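Local structure of uncharacterized protein (Wolinella succinogenes, 3JYG) at residues A[8-13]-A[43-48]; A[47-52]-A[165-170]. The protein is of unknown function but belongs to the 6-pyruvoyl tetrahydropterin synthase family and carries a zinc ion held by three histidines. All blocks are in the same frame, centred on the assembly; numbering follows the deposited sequence.

Contact 1. Residues A[8-13]-A[43-48]; sequences AKEFDF and QGKVIV
Phe-11 and Val-46 form the middle pair of an antiparallel ladder between neighbouring strands 3-17 and 40-52, the segments running at 158° to each other. Phe-11 N donates to Val-46 O at 2.8 Å, and Val-46 N returns a bond to Phe-11 O at 2.7 Å. Lys-9 with Val-48 and Phe-13 with Gly-44 repeat this doubly bonded pattern. Glu-10, Asp-12, Lys-45 and Ile-47 share one face of the sheet. There the Lys-45 chain starts with CG anti to its backbone N (chi1 179°), then bends at chi3 and chi4, and NZ joins two carboxylates. Asp-12 OD2 receives NZ at 2.7 Å through its syn lone pair; Glu-10 OE1 is met at 3.0 Å from above its carboxylate plane. Asp-12 OD1 has a second salt bridge, to Lys-173 of the second subunit; a strand of that subunit pairs antiparallel with Ala-8 and Lys-9, continuing the sheet across the interface. The other face, which also carries Lys-9, is mainly apolar; helices 67-77 and 141-155 pack on it, consistent with the family's T-fold (tunnelling fold). On it Phe-13 CE1 has Val-46 CG2 at its ring edge, 3.8 Å away, while Phe-11 CE1 packs 3.9 Å from Val-48 CG2.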
loop_
_atom_site.group_PDB
_atom_site.type_symbol
_atom_site.label_atom_id
_atom_site.label_comp_id
_atom_site.label_asym_id
_atom_site.label_seq_id
_atom_site.Cartn_x
_atom_site.Cartn_y
_atom_site.Cartn_z
ATOM N N ALA A 8 -0.913 6.584 9.160
ATOM C CA ALA A 8 -0.484 7.121 7.892
ATOM C C ALA A 8 -1.601 7.970 7.322
ATOM O O ALA A 8 -2.786 7.569 7.379
ATOM C CB ALA A 8 -0.198 6.023 6.938
ATOM N N LYS A 9 -1.230 9.089 6.712
ATOM C CA LYS A 9 -2.244 9.928 6.103
ATOM C C LYS A 9 -1.755 10.449 4.772
ATOM O O LYS A 9 -0.585 10.810 4.653
ATOM C CB LYS A 9 -2.632 11.073 7.040
ATOM C CG LYS A 9 -3.605 12.059 6.392
ATOM C CD LYS A 9 -4.661 12.650 7.333
ATOM C CE LYS A 9 -5.748 13.313 6.474
ATOM N NZ LYS A 9 -6.554 14.284 7.266
ATOM N N GLU A 10 -2.684 10.487 3.810
ATOM C CA GLU A 10 -2.478 10.895 2.401
ATOM C C GLU A 10 -2.846 12.366 2.167
ATOM O O GLU A 10 -3.810 12.898 2.773
ATOM C CB GLU A 10 -3.298 10.003 1.438
ATOM C CG GLU A 10 -3.135 8.483 1.717
ATOM C CD GLU A 10 -3.743 7.563 0.642
ATOM O OE1 GLU A 10 -4.557 8.015 -0.202
ATOM O OE2 GLU A 10 -3.391 6.368 0.637
ATOM N N PHE A 11 -2.066 13.011 1.298
ATOM C CA PHE A 11 -2.288 14.414 0.904
ATOM C C PHE A 11 -2.038 14.546 -0.602
ATOM O O PHE A 11 -0.976 14.153 -1.089
ATOM C CB PHE A 11 -1.363 15.349 1.663
ATOM C CG PHE A 11 -1.397 15.163 3.147
ATOM C CD1 PHE A 11 -0.579 14.207 3.765
ATOM C CD2 PHE A 11 -2.249 15.936 3.935
ATOM C CE1 PHE A 11 -0.593 14.060 5.163
ATOM C CE2 PHE A 11 -2.263 15.787 5.332
ATOM C CZ PHE A 11 -1.454 14.835 5.926
ATOM N N ASP A 12 -3.033 15.038 -1.331
ATOM C CA ASP A 12 -2.980 15.100 -2.793
ATOM C C ASP A 12 -2.768 16.528 -3.302
ATOM O O ASP A 12 -3.199 17.475 -2.658
ATOM C CB ASP A 12 -4.301 14.544 -3.364
ATOM C CG ASP A 12 -4.579 13.132 -2.886
ATOM O OD1 ASP A 12 -5.638 12.896 -2.275
ATOM O OD2 ASP A 12 -3.727 12.254 -3.072
ATOM N N PHE A 13 -2.086 16.677 -4.446
ATOM C CA PHE A 13 -1.921 17.963 -5.141
ATOM C C PHE A 13 -1.499 17.721 -6.578
ATOM O O PHE A 13 -1.044 16.637 -6.926
ATOM C CB PHE A 13 -0.928 18.945 -4.457
ATOM C CG PHE A 13 0.551 18.499 -4.477
ATOM C CD1 PHE A 13 0.999 17.489 -3.621
ATOM C CD2 PHE A 13 1.485 19.112 -5.331
ATOM C CE1 PHE A 13 2.324 17.086 -3.596
ATOM C CE2 PHE A 13 2.836 18.695 -5.335
ATOM C CZ PHE A 13 3.260 17.696 -4.445
ATOM N N GLN A 43 -0.314 14.323 -10.988
ATOM C CA GLN A 43 -1.072 14.265 -9.748
ATOM C C GLN A 43 -0.151 13.598 -8.710
ATOM O O GLN A 43 0.242 12.458 -8.878
ATOM C CB GLN A 43 -2.341 13.416 -9.976
ATOM C CG GLN A 43 -3.224 13.178 -8.772
ATOM C CD GLN A 43 -3.807 14.448 -8.199
ATOM O OE1 GLN A 43 -3.920 15.470 -8.890
ATOM N NE2 GLN A 43 -4.186 14.395 -6.931
ATOM N N GLY A 44 0.217 14.337 -7.674
ATOM C CA GLY A 44 1.132 13.860 -6.653
ATOM C C GLY A 44 0.357 13.395 -5.437
ATOM O O GLY A 44 -0.697 13.955 -5.110
ATOM N N LYS A 45 0.854 12.366 -4.774
ATOM C CA LYS A 45 0.281 12.036 -3.467
ATOM C C LYS A 45 1.379 11.872 -2.423
ATOM O O LYS A 45 2.299 11.096 -2.631
ATOM C CB LYS A 45 -0.580 10.781 -3.577
ATOM C CG LYS A 45 -1.224 10.329 -2.255
ATOM C CD LYS A 45 -1.889 8.923 -2.454
ATOM C CE LYS A 45 -3.048 8.968 -3.414
ATOM N NZ LYS A 45 -4.205 9.622 -2.679
ATOM N N VAL A 46 1.288 12.622 -1.334
ATOM C CA VAL A 46 2.222 12.492 -0.198
ATOM C C VAL A 46 1.596 11.539 0.841
ATOM O O VAL A 46 0.430 11.741 1.237
ATOM C CB VAL A 46 2.513 13.829 0.483
ATOM C CG1 VAL A 46 3.721 13.674 1.459
ATOM C CG2 VAL A 46 2.879 14.906 -0.548
ATOM N N ILE A 47 2.345 10.532 1.302
ATOM C CA ILE A 47 1.885 9.725 2.427
ATOM C C ILE A 47 2.868 9.831 3.600
ATOM O O ILE A 47 4.030 9.422 3.470
ATOM C CB ILE A 47 1.722 8.234 2.055
ATOM C CG1 ILE A 47 0.968 8.109 0.734
ATOM C CG2 ILE A 47 0.979 7.488 3.233
ATOM C CD1 ILE A 47 0.611 6.684 0.305
ATOM N N VAL A 48 2.385 10.352 4.730
ATOM C CA VAL A 48 3.222 10.575 5.935
ATOM C C VAL A 48 2.973 9.446 6.944
ATOM O O VAL A 48 1.821 9.188 7.280
ATOM C CB VAL A 48 2.852 11.931 6.602
ATOM C CG1 VAL A 48 3.575 12.120 7.951
ATOM C CG2 VAL A 48 3.139 13.054 5.668
#

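Contact 2. Residues A[47-52]-A[165-170]; sequences IVHLES and SVEFLE
Glu-167 and His-49 meet through a His-carboxylate hydrogen bond on one face of the mixed sheet, where strands 40-52 and 162-169 pair antiparallel; the two segments run at 166°. Followed outward, Glu-167 CB packs 3.8 Å from Ile-47 CB, its directly paired neighbour. CG lies anti to the carbonyl carbon (chi1 -59°) and approaches His-49 NE2 to 3.8 Å. Beyond it the chain is extended, taking CD to within 4.1 Å of Ile-47 CD1. At the tip, OE1 accepts the NE2 proton of His-49 at 2.7 Å through its anti lone pair. Ring and carboxylate are nearly coplanar, 20° apart, and the bond would be expected to favour a proton on NE2. OE1 also has a long, weak ion pair with Arg-177, which binds Ser-165 OG as well. The backbone supports this placement: Ile-47 and Glu-167 exchange two N-H...O bonds, and His-49 N donates to Ser-165 O at 2.9 Å. On the opposite face Val-48 and Val-166 both touch Leu-152 of helix 141-155. Further along the strand, Leu-169 CD1 crosses to the end of the Ile-47 side chain, stopping 3.8 Å from its CD1.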
loop_
_atom_site.group_PDB
_atom_site.type_symbol
_atom_site.label_atom_id
_atom_site.label_comp_id
_atom_site.label_asym_id
_atom_site.label_seq_id
_atom_site.Cartn_x
_atom_site.Cartn_y
_atom_site.Cartn_z
ATOM N N ILE A 47 2.345 10.532 1.302
ATOM C CA ILE A 47 1.885 9.725 2.427
ATOM C C ILE A 47 2.868 9.831 3.600
ATOM O O ILE A 47 4.030 9.422 3.470
ATOM C CB ILE A 47 1.722 8.234 2.055
ATOM C CG1 ILE A 47 0.968 8.109 0.734
ATOM C CG2 ILE A 47 0.979 7.488 3.233
ATOM C CD1 ILE A 47 0.611 6.684 0.305
ATOM N N VAL A 48 2.385 10.352 4.730
ATOM C CA VAL A 48 3.222 10.575 5.935
ATOM C C VAL A 48 2.973 9.446 6.944
ATOM O O VAL A 48 1.821 9.188 7.280
ATOM C CB VAL A 48 2.852 11.931 6.602
ATOM C CG1 VAL A 48 3.575 12.120 7.951
ATOM C CG2 VAL A 48 3.139 13.054 5.668
ATOM N N HIS A 49 4.025 8.769 7.393
ATOM C CA HIS A 49 3.882 7.699 8.380
ATOM C C HIS A 49 4.482 8.150 9.699
ATOM O O HIS A 49 5.646 8.598 9.739
ATOM C CB HIS A 49 4.563 6.413 7.892
ATOM C CG HIS A 49 4.028 5.903 6.595
ATOM N ND1 HIS A 49 3.121 4.875 6.529
ATOM C CD2 HIS A 49 4.280 6.275 5.316
ATOM C CE1 HIS A 49 2.861 4.610 5.254
ATOM N NE2 HIS A 49 3.539 5.465 4.500
ATOM N N LEU A 50 3.664 8.109 10.755
ATOM C CA LEU A 50 4.072 8.617 12.053
ATOM C C LEU A 50 4.037 7.400 12.952
ATOM O O LEU A 50 3.219 6.508 12.706
ATOM C CB LEU A 50 3.098 9.683 12.573
ATOM C CG LEU A 50 2.979 11.008 11.792
ATOM C CD1 LEU A 50 2.139 12.027 12.581
ATOM C CD2 LEU A 50 4.398 11.583 11.463
ATOM N N GLU A 51 4.900 7.368 13.973
ATOM C CA GLU A 51 5.123 6.167 14.798
ATOM C C GLU A 51 5.336 6.458 16.291
ATOM O O GLU A 51 6.002 7.430 16.652
ATOM C CB GLU A 51 6.348 5.406 14.209
ATOM C CG GLU A 51 6.792 4.212 14.981
ATOM C CD GLU A 51 7.978 3.495 14.366
ATOM O OE1 GLU A 51 7.806 2.831 13.333
ATOM O OE2 GLU A 51 9.085 3.564 14.942
ATOM N N SER A 52 4.794 5.601 17.155
ATOM C CA SER A 52 5.076 5.648 18.593
ATOM C C SER A 52 5.158 4.220 19.125
ATOM O O SER A 52 4.688 3.255 18.477
ATOM C CB SER A 52 3.972 6.401 19.365
ATOM O OG SER A 52 2.692 5.894 18.977
ATOM N N SER A 165 8.553 7.381 7.897
ATOM C CA SER A 165 8.877 7.643 6.489
ATOM C C SER A 165 7.848 8.536 5.799
ATOM O O SER A 165 6.769 8.825 6.345
ATOM C CB SER A 165 9.003 6.330 5.710
ATOM O OG SER A 165 7.708 5.684 5.637
ATOM N N VAL A 166 8.191 8.962 4.585
ATOM C CA VAL A 166 7.261 9.688 3.724
ATOM C C VAL A 166 7.282 9.025 2.359
ATOM O O VAL A 166 8.343 8.678 1.855
ATOM C CB VAL A 166 7.750 11.112 3.554
ATOM C CG1 VAL A 166 6.986 11.844 2.442
ATOM C CG2 VAL A 166 7.636 11.841 4.866
ATOM N N GLU A 167 6.113 8.810 1.786
ATOM C CA GLU A 167 6.016 8.308 0.426
ATOM C C GLU A 167 5.581 9.454 -0.481
ATOM O O GLU A 167 4.774 10.317 -0.095
ATOM C CB GLU A 167 4.977 7.180 0.299
ATOM C CG GLU A 167 5.248 5.961 1.178
ATOM C CD GLU A 167 4.188 4.881 0.983
ATOM O OE1 GLU A 167 3.436 4.622 1.955
ATOM O OE2 GLU A 167 4.080 4.351 -0.156
ATOM N N PHE A 168 6.109 9.453 -1.687
ATOM C CA PHE A 168 5.605 10.373 -2.709
ATOM C C PHE A 168 5.303 9.613 -4.006
ATOM O O PHE A 168 6.212 9.017 -4.622
ATOM C CB PHE A 168 6.536 11.568 -2.900
ATOM C CG PHE A 168 5.987 12.592 -3.861
ATOM C CD1 PHE A 168 4.977 13.483 -3.454
ATOM C CD2 PHE A 168 6.419 12.615 -5.184
ATOM C CE1 PHE A 168 4.415 14.418 -4.376
ATOM C CE2 PHE A 168 5.847 13.541 -6.116
ATOM C CZ PHE A 168 4.879 14.458 -5.686
ATOM N N LEU A 169 4.010 9.580 -4.358
ATOM C CA LEU A 169 3.541 8.925 -5.571
ATOM C C LEU A 169 3.540 9.953 -6.718
ATOM O O LEU A 169 2.884 11.008 -6.657
ATOM C CB LEU A 169 2.147 8.275 -5.359
ATOM C CG LEU A 169 1.867 7.069 -4.441
ATOM C CD1 LEU A 169 2.302 7.315 -3.032
ATOM C CD2 LEU A 169 0.364 6.684 -4.411
ATOM N N GLU A 170 4.349 9.664 -7.731
ATOM C CA GLU A 170 4.482 10.497 -8.900
ATOM C C GLU A 170 3.321 10.166 -9.886
ATOM O O GLU A 170 2.805 11.040 -10.608
ATOM C CB GLU A 170 5.807 10.141 -9.558
ATOM C CG GLU A 170 6.123 10.886 -10.799
ATOM C CD GLU A 170 7.310 10.272 -11.496
ATOM O OE1 GLU A 170 8.396 10.177 -10.845
ATOM O OE2 GLU A 170 7.148 9.889 -12.674
#

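How the contacts relate
Contact 1 and contact 2 are adjacent antiparallel ladders of one sheet, their centres 8 Å apart, with strand 40-52 in the middle flanked by 3-17 and 162-169. Along the chain come 8-13, then the overlapping 43-48 and 47-52, then 165-170; the closest ends are 30 residues apart in contact 1 and 113 in contact 2. Ile-47 and Val-48 belong to both. The contacts also touch directly: Lys-45 O lies 2.9 Å from Leu-169 N, a probable hydrogen bond, and Phe-13 CZ packs 3.5 Å from Phe-168 CE1. Strand 40-52 also contributes His-40 and His-42 to the zinc site, completed by His-17 of strand 3-17, tying the site to this sheet.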